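Local coordinates for protein acyl-CoA dehydrogenase (Thermus thermophilus, PDB 2Z1Q) that probably catalyses the FAD-dependent oxidation of saturated acyl-CoA thioesters to 2,3-dehydroacyl-CoA, passing the electrons on to an acceptor, at residues E345-A348 with V349-S352; G399-E402 with I403-L407; E473-Q476 with E477-G480; V482-I485 with L486-A489. All coordinates share one frame; numbering follows the deposited sequence.

Contact 1: E345-A348 with V349-S352; sequences EEYA and VEAS
Glu350 keeps CG beside its backbone N (chi1 -72°) and bends at chi2 (67°), which folds its carboxylate back onto Tyr347, the N-cap of helix 348-372. Glu350 OE1 ends 3.0 Å from Tyr347 CA and 3.2 Å from Tyr347 CB, meeting the base of the side chain. The carboxylate crosses the ring at a slant, the planes 73° apart. Glu350 OE1 also accepts a 2.6 Å hydrogen bond from a water, which donates to Glu346 O (3.0 Å) and accepts from Val349 N (3.1 Å), tying the incoming turn to the first turn of the helix. The regular ladder begins here, with Ala351 N to Tyr347 O at 2.9 Å and Ser352 N to Ala348 O at 3.1 Å. Glu350 OE2 accepts a hydrogen bond from Trp14 NE1, while Tyr347 OH is bonded to Gln9 O and its ring packs on Leu326, Ile327 and Ala330 of helix 300-331. Cut back to an alanine, Glu350 would probably leave the water without one of its three partners and the indole N-H of Trp14 without its acceptor. With its carboxylate beside an N-terminal helix turn, Glu350 is likely to be stabilised as an anion, pinning the N-terminal tail over this helix start.

Contact 2: G399-E402 with I403-L407; sequences GTNE and INRLL. With FAD (flavin-adenine dinucleotide), chain D.
Thr400 O is gripped twice by Asn404: the backbone N binds it in the carbonyl plane at 3.0 Å, while ND2 reaches it at 3.1 Å from well above that plane. ND2 also bonds to Glu398 O, so the amide bridges the loop that leads in and the helix start. Thr400 is the N-cap of helix 401-407. Thr400 OG1, set between backbone N and carbonyl carbon (chi1 68°), accepts from Ile403 N at 3.1 Å in a nearly straight bond (174°). Further along, Arg405 N bonds to Asn401 O at 2.9 Å, and Asn401 CB lies at the edge of the guanidinium, 3.4 Å from Arg405 NH2. The helix also forms part of the FAD pocket: Ile403 CD1 presses on the adenine 3.2 Å from N7A, Leu406 CD2 lies 3.5 Å from N1A, and Glu402 CG approaches the ribose hydroxyl O2B at 3.4 Å. The Glu402 carboxylate goes to the second subunit, forming a salt bridge with its Lys305 and a hydrogen bond with its Gln371. Helix 348-372 packs against it through Val356, which touches Asn401, and supplies Ser352, bonded to Asn404 OD1, and Glu360, paired with Arg405; Arg264 of helix 252-288 borders Asn404 and Leu407.

Contact 3: E473-Q476 with E477-G480; sequences EEEQ and EVLG. With FAD (flavin-adenine dinucleotide), chain D.
The adenine end of the FAD pocket is met here by the start of helix 476-502, where the carbonyls of Glu475 and Gln476 receive Leu479 N and Gly480 N. Gln476, the first helical residue, runs out straight beyond CG (chi2 -177°) and carries its amide to the cofactor. Gln476 NE2 donates to adenine N1A of FAD at 2.6 Å with a bent N-H...N angle of 133°. The other end of the amide, OE1, accepts from Leu301 N of the second subunit; with a donor wanted on one side and an acceptor on the other, the amide is fixed against flipping. Glu475, the N-cap, is the centre of an inverse gamma turn that swings the chain into the helix. Glu475 CB packs 3.9 Å from Val478 CG2, and its carbonyl oxygen accepts from Leu479 N at 3.0 Å; the next bond, Gly480 N to Gln476 O, measures 2.8 Å. A water joins the first turn to two acidic side chains: it accepts from Val478 N (3.1 Å) and donates to Glu475 OE2 (2.8 Å) and Glu477 OE2 (3.1 Å). These oxygens stand 5.2 Å apart, and their charges are probably offset by arginines, Arg531 for Glu475 and Arg561 of the second subunit for Glu477. The turn lies at the subunit boundary, where Gln476 and Glu477 pack on Gly300 of the second subunit. Within its chain it leans on helix 445-468 through Tyr468 and Ala464, while Leu413 of helix 410-413 touches both Glu473 and Leu479.

Contact 4: V482-I485 with L486-A489; sequences VADI and LIDA
Four successive backbone hydrogen bonds join Val482-Ile485 to Leu486-Ala489 as regular alpha-helix: Leu486 N to Val482 O at 3.1 Å, Ile487 N to Ala483 O at 2.8 Å, Asp488 N to Asp484 O at 3.2 Å and Ala489 N to Ile485 O at 2.9 Å. Apolar contact follows one flank, where Val482 and Leu486 run alongside each other, Val482 CG1 4.1 Å from Leu486 CD1. Both also touch Leu412, and helix 445-468 packs against them through Val460 and Ala457. On another flank Ile487 holds CG1 beside its backbone N (chi1 -67°), which lays it along the preceding turn: Ile487 CG1 is 3.0 Å from Ala483 O, and Ile487 CD1 ends 4.0 Å from Asp484 OD1. The charged groups find partners on other helices, Asp484 OD1 in a salt bridge with Arg405 and Asp488 OD2 in one with Arg520. Shortened to an alanine, Ile487 would probably leave a gap facing Ile353, Val356 and Leu357 of helix 348-372 and the Asp484 carboxylate without its methyl neighbour. The chemistry is therefore that of a largely buried helix: hydrocarbon fills the interfaces, and the two carboxylates have arginine partners that probably keep them ionised.

How the contacts relate
Contacts 1, 2 and 3 are helix starts, each with an N-cap, whereas contact 4 lies inside helix 476-502, which contact 3 opens. Contacts 3 and 4 are buried, but contact 3 is polar and at the subunit boundary, farthest from the chain's centre, while contact 4 is mostly apolar; contacts 1 and 2 are partly buried. Contacts 2 and 3 share the adenine of FAD and the second subunit, and meet where Leu406 CD2 packs 3.3 Å from Gln476 NE2. Contact 2 also reaches contact 1 through Ser352 and Asn404, and contact 4 through Arg405 and Asp484. A water bridges the helix start in contacts 1 and 3; a threonine hydroxyl caps it in contact 2.

Contact 1: E345-A348 with V349-S352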
loop_
_atom_site.group_PDB
_atom_site.type_symbol
_atom_site.label_atom_id
_atom_site.label_comp_id
_atom_site.label_asym_id
_atom_site.label_seq_id
_atom_site.Cartn_x
_atom_site.Cartn_y
_atom_site.Cartn_z
ATOM N N GLU B 345 4.059 -15.262 -27.595
ATOM C CA GLU B 345 5.197 -15.748 -26.815
ATOM C C GLU B 345 6.480 -14.957 -27.111
ATOM O O GLU B 345 7.372 -14.874 -26.270
ATOM C CB GLU B 345 5.432 -17.230 -27.104
ATOM C CG GLU B 345 6.651 -17.826 -26.411
ATOM C CD GLU B 345 6.582 -17.682 -24.902
ATOM O OE1 GLU B 345 5.456 -17.675 -24.365
ATOM O OE2 GLU B 345 7.645 -17.587 -24.255
ATOM N N GLU B 346 6.566 -14.389 -28.310
ATOM C CA GLU B 346 7.735 -13.606 -28.701
ATOM C C GLU B 346 7.968 -12.460 -27.718
ATOM O O GLU B 346 9.107 -12.065 -27.480
ATOM C CB GLU B 346 7.533 -13.040 -30.114
ATOM C CG GLU B 346 8.653 -12.131 -30.605
ATOM C CD GLU B 346 9.986 -12.849 -30.724
ATOM O OE1 GLU B 346 11.004 -12.169 -30.972
ATOM O OE2 GLU B 346 10.017 -14.093 -30.571
ATOM N N TYR B 347 6.889 -11.931 -27.144
ATOM C CA TYR B 347 7.019 -10.827 -26.197
ATOM C C TYR B 347 6.615 -11.174 -24.760
ATOM O O TYR B 347 6.077 -10.330 -24.031
ATOM C CB TYR B 347 6.222 -9.615 -26.698
ATOM C CG TYR B 347 6.599 -9.191 -28.102
ATOM C CD1 TYR B 347 6.041 -9.826 -29.214
ATOM C CD2 TYR B 347 7.551 -8.195 -28.324
ATOM C CE1 TYR B 347 6.423 -9.487 -30.504
ATOM C CE2 TYR B 347 7.945 -7.844 -29.619
ATOM C CZ TYR B 347 7.374 -8.501 -30.701
ATOM O OH TYR B 347 7.771 -8.199 -31.981
ATOM N N ALA B 348 6.898 -12.411 -24.353
ATOM C CA ALA B 348 6.589 -12.889 -23.007
ATOM C C ALA B 348 7.233 -11.973 -21.971
ATOM O O ALA B 348 6.624 -11.639 -20.957
ATOM C CB ALA B 348 7.094 -14.332 -22.832
ATOM N N VAL B 349 8.468 -11.560 -22.235
ATOM C CA VAL B 349 9.175 -10.675 -21.324
ATOM C C VAL B 349 8.452 -9.340 -21.184
ATOM O O VAL B 349 8.257 -8.862 -20.064
ATOM C CB VAL B 349 10.631 -10.458 -21.787
ATOM C CG1 VAL B 349 11.328 -9.457 -20.875
ATOM C CG2 VAL B 349 11.364 -11.788 -21.761
ATOM N N GLU B 350 8.044 -8.745 -22.303
ATOM C CA GLU B 350 7.326 -7.473 -22.265
ATOM C C GLU B 350 6.002 -7.621 -21.494
ATOM O O GLU B 350 5.611 -6.732 -20.734
ATOM C CB GLU B 350 7.015 -6.983 -23.687
ATOM C CG GLU B 350 8.187 -6.465 -24.526
ATOM C CD GLU B 350 9.220 -7.519 -24.923
ATOM O OE1 GLU B 350 8.868 -8.705 -25.113
ATOM O OE2 GLU B 350 10.404 -7.139 -25.069
ATOM N N ALA B 351 5.304 -8.738 -21.703
ATOM C CA ALA B 351 4.041 -8.976 -21.012
ATOM C C ALA B 351 4.284 -8.943 -19.504
ATOM O O ALA B 351 3.528 -8.333 -18.766
ATOM C CB ALA B 351 3.451 -10.320 -21.419
ATOM N N SER B 352 5.349 -9.596 -19.058
ATOM C CA SER B 352 5.668 -9.610 -17.633
ATOM C C SER B 352 5.999 -8.220 -17.095
ATOM O O SER B 352 5.567 -7.867 -15.995
ATOM C CB SER B 352 6.830 -10.559 -17.356
ATOM O OG SER B 352 6.436 -11.915 -17.488
HETATM O O HOH W 1 10.009 -10.986 -24.846
#

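Contact 2: G399-E402 with I403-L407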
loop_
_atom_site.group_PDB
_atom_site.type_symbol
_atom_site.label_atom_id
_atom_site.label_comp_id
_atom_site.label_asym_id
_atom_site.label_seq_id
_atom_site.Cartn_x
_atom_site.Cartn_y
_atom_site.Cartn_z
ATOM N N GLY B 399 0.614 -14.659 -11.814
ATOM C CA GLY B 399 1.947 -14.850 -11.278
ATOM C C GLY B 399 2.209 -13.653 -10.382
ATOM O O GLY B 399 1.892 -12.515 -10.756
ATOM N N THR B 400 2.759 -13.904 -9.194
ATOM C CA THR B 400 3.057 -12.833 -8.257
ATOM C C THR B 400 4.148 -11.984 -8.909
ATOM O O THR B 400 4.826 -12.445 -9.834
ATOM C CB THR B 400 3.614 -13.381 -6.927
ATOM O OG1 THR B 400 4.911 -13.947 -7.153
ATOM C CG2 THR B 400 2.707 -14.447 -6.359
ATOM N N ASN B 401 4.331 -10.762 -8.416
ATOM C CA ASN B 401 5.356 -9.900 -8.978
ATOM C C ASN B 401 6.760 -10.442 -8.722
ATOM O O ASN B 401 7.694 -10.110 -9.451
ATOM C CB ASN B 401 5.188 -8.479 -8.449
ATOM C CG ASN B 401 4.026 -7.765 -9.113
ATOM O OD1 ASN B 401 3.395 -8.316 -10.018
ATOM N ND2 ASN B 401 3.743 -6.550 -8.684
ATOM N N GLU B 402 6.902 -11.278 -7.689
ATOM C CA GLU B 402 8.190 -11.907 -7.389
ATOM C C GLU B 402 8.495 -12.864 -8.550
ATOM O O GLU B 402 9.562 -12.796 -9.159
ATOM C CB GLU B 402 8.130 -12.702 -6.073
ATOM C CG GLU B 402 8.040 -11.855 -4.796
ATOM C CD GLU B 402 6.734 -11.108 -4.661
ATOM O OE1 GLU B 402 5.671 -11.760 -4.597
ATOM O OE2 GLU B 402 6.765 -9.863 -4.623
ATOM N N ILE B 403 7.538 -13.740 -8.861
ATOM C CA ILE B 403 7.692 -14.703 -9.961
ATOM C C ILE B 403 7.977 -13.998 -11.293
ATOM O O ILE B 403 8.844 -14.426 -12.055
ATOM C CB ILE B 403 6.427 -15.616 -10.105
ATOM C CG1 ILE B 403 6.711 -16.995 -9.514
ATOM C CG2 ILE B 403 6.037 -15.797 -11.565
ATOM C CD1 ILE B 403 7.027 -16.970 -8.067
ATOM N N ASN B 404 7.264 -12.914 -11.564
ATOM C CA ASN B 404 7.482 -12.172 -12.802
ATOM C C ASN B 404 8.851 -11.501 -12.819
ATOM O O ASN B 404 9.509 -11.462 -13.859
ATOM C CB ASN B 404 6.373 -11.143 -12.998
ATOM C CG ASN B 404 5.126 -11.757 -13.587
ATOM O OD1 ASN B 404 5.111 -12.132 -14.762
ATOM N ND2 ASN B 404 4.073 -11.880 -12.776
ATOM N N ARG B 405 9.278 -10.986 -11.668
ATOM C CA ARG B 405 10.581 -10.337 -11.570
ATOM C C ARG B 405 11.704 -11.333 -11.873
ATOM O O ARG B 405 12.747 -10.950 -12.400
ATOM C CB ARG B 405 10.800 -9.719 -10.182
ATOM C CG ARG B 405 10.189 -8.325 -9.988
ATOM C CD ARG B 405 10.630 -7.685 -8.673
ATOM N NE ARG B 405 10.294 -6.262 -8.642
ATOM C CZ ARG B 405 9.071 -5.779 -8.424
ATOM N NH1 ARG B 405 8.875 -4.458 -8.430
ATOM N NH2 ARG B 405 8.047 -6.590 -8.173
ATOM N N LEU B 406 11.502 -12.604 -11.529
ATOM C CA LEU B 406 12.522 -13.614 -11.795
ATOM C C LEU B 406 12.551 -13.998 -13.275
ATOM O O LEU B 406 13.593 -14.417 -13.794
ATOM C CB LEU B 406 12.271 -14.862 -10.948
ATOM C CG LEU B 406 12.960 -14.933 -9.581
ATOM C CD1 LEU B 406 12.916 -13.588 -8.898
ATOM C CD2 LEU B 406 12.285 -15.994 -8.729
ATOM N N LEU B 407 11.411 -13.843 -13.948
ATOM C CA LEU B 407 11.300 -14.186 -15.363
ATOM C C LEU B 407 11.868 -13.136 -16.317
ATOM O O LEU B 407 12.474 -13.477 -17.331
ATOM C CB LEU B 407 9.833 -14.451 -15.726
ATOM C CG LEU B 407 9.211 -15.833 -15.476
ATOM C CD1 LEU B 407 9.478 -16.293 -14.052
ATOM C CD2 LEU B 407 7.712 -15.764 -15.742
HETATM P PA FAD D . 1.875 -18.517 -1.916
HETATM O O1A FAD D . 0.716 -17.673 -1.765
HETATM O O2A FAD D . 1.810 -20.107 -2.054
HETATM O O5B FAD D . 3.160 -17.833 -2.492
HETATM C C5B FAD D . 3.795 -17.067 -1.469
HETATM C C4B FAD D . 5.049 -16.654 -2.207
HETATM O O4B FAD D . 5.200 -16.723 -3.569
HETATM C C3B FAD D . 5.979 -15.486 -1.646
HETATM O O3B FAD D . 6.791 -15.959 -0.564
HETATM C C2B FAD D . 6.718 -15.278 -3.030
HETATM O O2B FAD D . 8.047 -14.751 -2.960
HETATM C C1B FAD D . 6.559 -16.742 -3.329
HETATM N N9A FAD D . 7.341 -17.457 -4.292
HETATM C C8A FAD D . 6.821 -18.513 -4.984
HETATM N N7A FAD D . 7.710 -19.024 -5.753
HETATM C C5A FAD D . 8.857 -18.323 -5.632
HETATM C C6A FAD D . 10.156 -18.418 -6.216
HETATM N N6A FAD D . 10.414 -19.407 -7.143
HETATM N N1A FAD D . 11.096 -17.511 -5.834
HETATM C C2A FAD D . 10.849 -16.574 -4.924
HETATM N N3A FAD D . 9.659 -16.478 -4.367
HETATM C C4A FAD D . 8.639 -17.301 -4.661
HETATM N N1 FAD D . -6.510 -19.851 -9.843
HETATM C C2 FAD D . -6.953 -20.468 -10.959
HETATM O O2 FAD D . -6.384 -21.484 -11.324
HETATM N N3 FAD D . -8.013 -20.021 -11.679
HETATM C C4 FAD D . -8.722 -18.895 -11.321
HETATM O O4 FAD D . -9.667 -18.506 -11.963
HETATM C C4X FAD D . -8.299 -18.178 -10.093
HETATM N N5 FAD D . -8.940 -17.091 -9.632
HETATM C C5X FAD D . -8.558 -16.482 -8.480
HETATM C C6 FAD D . -9.288 -15.355 -7.956
HETATM C C7 FAD D . -8.897 -14.773 -6.738
HETATM C C7M FAD D . -9.689 -13.605 -6.183
HETATM C C8 FAD D . -7.765 -15.279 -6.024
HETATM C C8M FAD D . -7.317 -14.687 -4.706
HETATM C C9 FAD D . -7.053 -16.348 -6.522
HETATM C C9A FAD D . -7.430 -16.977 -7.748
HETATM N N10 FAD D . -6.710 -18.098 -8.216
HETATM C C10 FAD D . -7.113 -18.742 -9.368
HETATM C "C1'" FAD D . -5.601 -18.528 -7.403
HETATM C "C2'" FAD D . -4.216 -18.089 -7.903
HETATM O "O2'" FAD D . -3.907 -18.693 -9.150
HETATM C "C3'" FAD D . -3.342 -18.559 -6.785
HETATM O "O3'" FAD D . -3.751 -17.837 -5.588
HETATM C "C4'" FAD D . -1.872 -18.298 -6.958
HETATM O "O4'" FAD D . -1.302 -18.964 -8.088
HETATM C "C5'" FAD D . -1.352 -18.781 -5.653
HETATM O "O5'" FAD D . -0.035 -18.617 -5.478
HETATM P P FAD D . 0.035 -18.951 -3.911
HETATM O O1P FAD D . -0.964 -18.085 -3.230
HETATM O O2P FAD D . -0.331 -20.512 -3.634
HETATM O O3P FAD D . 1.567 -18.542 -3.517
#

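Contact 3: E473-Q476 with E477-G480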
loop_
_atom_site.group_PDB
_atom_site.type_symbol
_atom_site.label_atom_id
_atom_site.label_comp_id
_atom_site.label_asym_id
_atom_site.label_seq_id
_atom_site.Cartn_x
_atom_site.Cartn_y
_atom_site.Cartn_z
ATOM N N GLU B 473 20.287 -18.386 -10.618
ATOM C CA GLU B 473 18.867 -18.414 -10.275
ATOM C C GLU B 473 18.596 -18.209 -8.785
ATOM O O GLU B 473 17.614 -17.569 -8.414
ATOM C CB GLU B 473 18.238 -19.735 -10.723
ATOM C CG GLU B 473 18.214 -19.938 -12.227
ATOM C CD GLU B 473 17.462 -18.837 -12.949
ATOM O OE1 GLU B 473 16.302 -18.560 -12.579
ATOM O OE2 GLU B 473 18.033 -18.243 -13.888
ATOM N N GLU B 474 19.453 -18.766 -7.939
ATOM C CA GLU B 474 19.290 -18.622 -6.500
ATOM C C GLU B 474 19.422 -17.168 -6.045
ATOM O O GLU B 474 18.817 -16.778 -5.051
ATOM C CB GLU B 474 20.320 -19.474 -5.749
ATOM C CG GLU B 474 19.985 -20.950 -5.688
ATOM C CD GLU B 474 18.692 -21.209 -4.945
ATOM O OE1 GLU B 474 18.648 -20.970 -3.717
ATOM O OE2 GLU B 474 17.716 -21.642 -5.587
ATOM N N GLU B 475 20.209 -16.374 -6.773
ATOM C CA GLU B 475 20.398 -14.963 -6.412
ATOM C C GLU B 475 19.226 -14.114 -6.880
ATOM O O GLU B 475 19.375 -13.227 -7.725
ATOM C CB GLU B 475 21.692 -14.436 -7.029
ATOM C CG GLU B 475 22.915 -15.252 -6.654
ATOM C CD GLU B 475 23.271 -15.106 -5.195
ATOM O OE1 GLU B 475 23.722 -16.097 -4.587
ATOM O OE2 GLU B 475 23.107 -13.990 -4.660
ATOM N N GLN B 476 18.060 -14.385 -6.309
ATOM C CA GLN B 476 16.837 -13.679 -6.660
ATOM C C GLN B 476 16.851 -12.188 -6.400
ATOM O O GLN B 476 16.211 -11.438 -7.147
ATOM C CB GLN B 476 15.655 -14.294 -5.925
ATOM C CG GLN B 476 15.427 -15.734 -6.267
ATOM C CD GLN B 476 14.211 -16.291 -5.575
ATOM O OE1 GLN B 476 13.766 -15.759 -4.556
ATOM N NE2 GLN B 476 13.673 -17.378 -6.109
ATOM N N GLU B 477 17.535 -11.750 -5.339
ATOM C CA GLU B 477 17.593 -10.325 -5.046
ATOM C C GLU B 477 18.301 -9.675 -6.229
ATOM O O GLU B 477 17.816 -8.697 -6.790
ATOM C CB GLU B 477 18.347 -10.024 -3.737
ATOM C CG GLU B 477 17.688 -10.524 -2.456
ATOM C CD GLU B 477 18.149 -11.900 -2.089
ATOM O OE1 GLU B 477 18.288 -12.157 -0.875
ATOM O OE2 GLU B 477 18.368 -12.717 -3.013
ATOM N N VAL B 478 19.440 -10.236 -6.621
ATOM C CA VAL B 478 20.160 -9.713 -7.774
ATOM C C VAL B 478 19.254 -9.681 -9.012
ATOM O O VAL B 478 19.220 -8.686 -9.731
ATOM C CB VAL B 478 21.381 -10.583 -8.102
ATOM C CG1 VAL B 478 22.082 -10.034 -9.337
ATOM C CG2 VAL B 478 22.328 -10.635 -6.901
ATOM N N LEU B 479 18.518 -10.754 -9.279
ATOM C CA LEU B 479 17.657 -10.764 -10.452
ATOM C C LEU B 479 16.574 -9.700 -10.387
ATOM O O LEU B 479 16.230 -9.093 -11.403
ATOM C CB LEU B 479 17.013 -12.143 -10.641
ATOM C CG LEU B 479 17.991 -13.281 -10.944
ATOM C CD1 LEU B 479 17.224 -14.493 -11.399
ATOM C CD2 LEU B 479 18.966 -12.859 -12.025
ATOM N N GLY B 480 16.049 -9.481 -9.184
ATOM C CA GLY B 480 15.006 -8.493 -8.983
ATOM C C GLY B 480 15.456 -7.072 -9.269
ATOM O O GLY B 480 14.739 -6.306 -9.923
HETATM P PA FAD D . 1.875 -18.517 -1.916
HETATM O O1A FAD D . 0.716 -17.673 -1.765
HETATM O O2A FAD D . 1.810 -20.107 -2.054
HETATM O O5B FAD D . 3.160 -17.833 -2.492
HETATM C C5B FAD D . 3.795 -17.067 -1.469
HETATM C C4B FAD D . 5.049 -16.654 -2.207
HETATM O O4B FAD D . 5.200 -16.723 -3.569
HETATM C C3B FAD D . 5.979 -15.486 -1.646
HETATM O O3B FAD D . 6.791 -15.959 -0.564
HETATM C C2B FAD D . 6.718 -15.278 -3.030
HETATM O O2B FAD D . 8.047 -14.751 -2.960
HETATM C C1B FAD D . 6.559 -16.742 -3.329
HETATM N N9A FAD D . 7.341 -17.457 -4.292
HETATM C C8A FAD D . 6.821 -18.513 -4.984
HETATM N N7A FAD D . 7.710 -19.024 -5.753
HETATM C C5A FAD D . 8.857 -18.323 -5.632
HETATM C C6A FAD D . 10.156 -18.418 -6.216
HETATM N N6A FAD D . 10.414 -19.407 -7.143
HETATM N N1A FAD D . 11.096 -17.511 -5.834
HETATM C C2A FAD D . 10.849 -16.574 -4.924
HETATM N N3A FAD D . 9.659 -16.478 -4.367
HETATM C C4A FAD D . 8.639 -17.301 -4.661
HETATM N N1 FAD D . -6.510 -19.851 -9.843
HETATM C C2 FAD D . -6.953 -20.468 -10.959
HETATM O O2 FAD D . -6.384 -21.484 -11.324
HETATM N N3 FAD D . -8.013 -20.021 -11.679
HETATM C C4 FAD D . -8.722 -18.895 -11.321
HETATM O O4 FAD D . -9.667 -18.506 -11.963
HETATM C C4X FAD D . -8.299 -18.178 -10.093
HETATM N N5 FAD D . -8.940 -17.091 -9.632
HETATM C C5X FAD D . -8.558 -16.482 -8.480
HETATM C C6 FAD D . -9.288 -15.355 -7.956
HETATM C C7 FAD D . -8.897 -14.773 -6.738
HETATM C C7M FAD D . -9.689 -13.605 -6.183
HETATM C C8 FAD D . -7.765 -15.279 -6.024
HETATM C C8M FAD D . -7.317 -14.687 -4.706
HETATM C C9 FAD D . -7.053 -16.348 -6.522
HETATM C C9A FAD D . -7.430 -16.977 -7.748
HETATM N N10 FAD D . -6.710 -18.098 -8.216
HETATM C C10 FAD D . -7.113 -18.742 -9.368
HETATM C "C1'" FAD D . -5.601 -18.528 -7.403
HETATM C "C2'" FAD D . -4.216 -18.089 -7.903
HETATM O "O2'" FAD D . -3.907 -18.693 -9.150
HETATM C "C3'" FAD D . -3.342 -18.559 -6.785
HETATM O "O3'" FAD D . -3.751 -17.837 -5.588
HETATM C "C4'" FAD D . -1.872 -18.298 -6.958
HETATM O "O4'" FAD D . -1.302 -18.964 -8.088
HETATM C "C5'" FAD D . -1.352 -18.781 -5.653
HETATM O "O5'" FAD D . -0.035 -18.617 -5.478
HETATM P P FAD D . 0.035 -18.951 -3.911
HETATM O O1P FAD D . -0.964 -18.085 -3.230
HETATM O O2P FAD D . -0.331 -20.512 -3.634
HETATM O O3P FAD D . 1.567 -18.542 -3.517
HETATM O O HOH W 2 20.796 -12.361 -4.856
#

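Contact 4: V482-I485 with L486-A489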
loop_
_atom_site.group_PDB
_atom_site.type_symbol
_atom_site.label_atom_id
_atom_site.label_comp_id
_atom_site.label_asym_id
_atom_site.label_seq_id
_atom_site.Cartn_x
_atom_site.Cartn_y
_atom_site.Cartn_z
ATOM N N VAL B 482 17.821 -6.297 -11.162
ATOM C CA VAL B 482 17.997 -6.253 -12.616
ATOM C C VAL B 482 16.650 -6.048 -13.325
ATOM O O VAL B 482 16.551 -5.230 -14.237
ATOM C CB VAL B 482 18.679 -7.546 -13.134
ATOM C CG1 VAL B 482 18.605 -7.610 -14.652
ATOM C CG2 VAL B 482 20.131 -7.561 -12.700
ATOM N N ALA B 483 15.615 -6.771 -12.894
ATOM C CA ALA B 483 14.280 -6.650 -13.483
ATOM C C ALA B 483 13.696 -5.250 -13.313
ATOM O O ALA B 483 13.074 -4.715 -14.228
ATOM C CB ALA B 483 13.333 -7.709 -12.877
ATOM N N ASP B 484 13.907 -4.645 -12.147
ATOM C CA ASP B 484 13.412 -3.298 -11.889
ATOM C C ASP B 484 14.063 -2.267 -12.825
ATOM O O ASP B 484 13.452 -1.261 -13.178
ATOM C CB ASP B 484 13.627 -2.924 -10.422
ATOM C CG ASP B 484 12.705 -3.698 -9.492
ATOM O OD1 ASP B 484 11.530 -3.881 -9.877
ATOM O OD2 ASP B 484 13.136 -4.125 -8.396
ATOM N N ILE B 485 15.293 -2.529 -13.244
ATOM C CA ILE B 485 15.959 -1.603 -14.151
ATOM C C ILE B 485 15.354 -1.783 -15.547
ATOM O O ILE B 485 15.027 -0.800 -16.218
ATOM C CB ILE B 485 17.475 -1.856 -14.163
ATOM C CG1 ILE B 485 18.003 -1.706 -12.733
ATOM C CG2 ILE B 485 18.175 -0.860 -15.086
ATOM C CD1 ILE B 485 19.469 -1.959 -12.576
ATOM N N LEU B 486 15.163 -3.039 -15.951
ATOM C CA LEU B 486 14.575 -3.351 -17.253
ATOM C C LEU B 486 13.164 -2.773 -17.347
ATOM O O LEU B 486 12.770 -2.255 -18.398
ATOM C CB LEU B 486 14.551 -4.875 -17.473
ATOM C CG LEU B 486 15.932 -5.530 -17.606
ATOM C CD1 LEU B 486 15.802 -7.049 -17.589
ATOM C CD2 LEU B 486 16.594 -5.061 -18.893
ATOM N N ILE B 487 12.420 -2.845 -16.242
ATOM C CA ILE B 487 11.058 -2.307 -16.187
ATOM C C ILE B 487 11.041 -0.796 -16.383
ATOM O O ILE B 487 10.246 -0.281 -17.168
ATOM C CB ILE B 487 10.376 -2.610 -14.825
ATOM C CG1 ILE B 487 10.156 -4.119 -14.701
ATOM C CG2 ILE B 487 9.074 -1.792 -14.686
ATOM C CD1 ILE B 487 9.697 -4.589 -13.350
ATOM N N ASP B 488 11.899 -0.083 -15.659
ATOM C CA ASP B 488 11.941 1.375 -15.769
ATOM C C ASP B 488 12.498 1.822 -17.106
ATOM O O ASP B 488 12.173 2.896 -17.597
ATOM C CB ASP B 488 12.786 1.982 -14.652
ATOM C CG ASP B 488 12.004 2.181 -13.376
ATOM O OD1 ASP B 488 12.625 2.195 -12.292
ATOM O OD2 ASP B 488 10.771 2.336 -13.453
ATOM N N ALA B 489 13.354 0.991 -17.679
ATOM C CA ALA B 489 13.956 1.304 -18.958
ATOM C C ALA B 489 12.854 1.246 -20.006
ATOM O O ALA B 489 12.580 2.238 -20.676
ATOM C CB ALA B 489 15.067 0.291 -19.280
#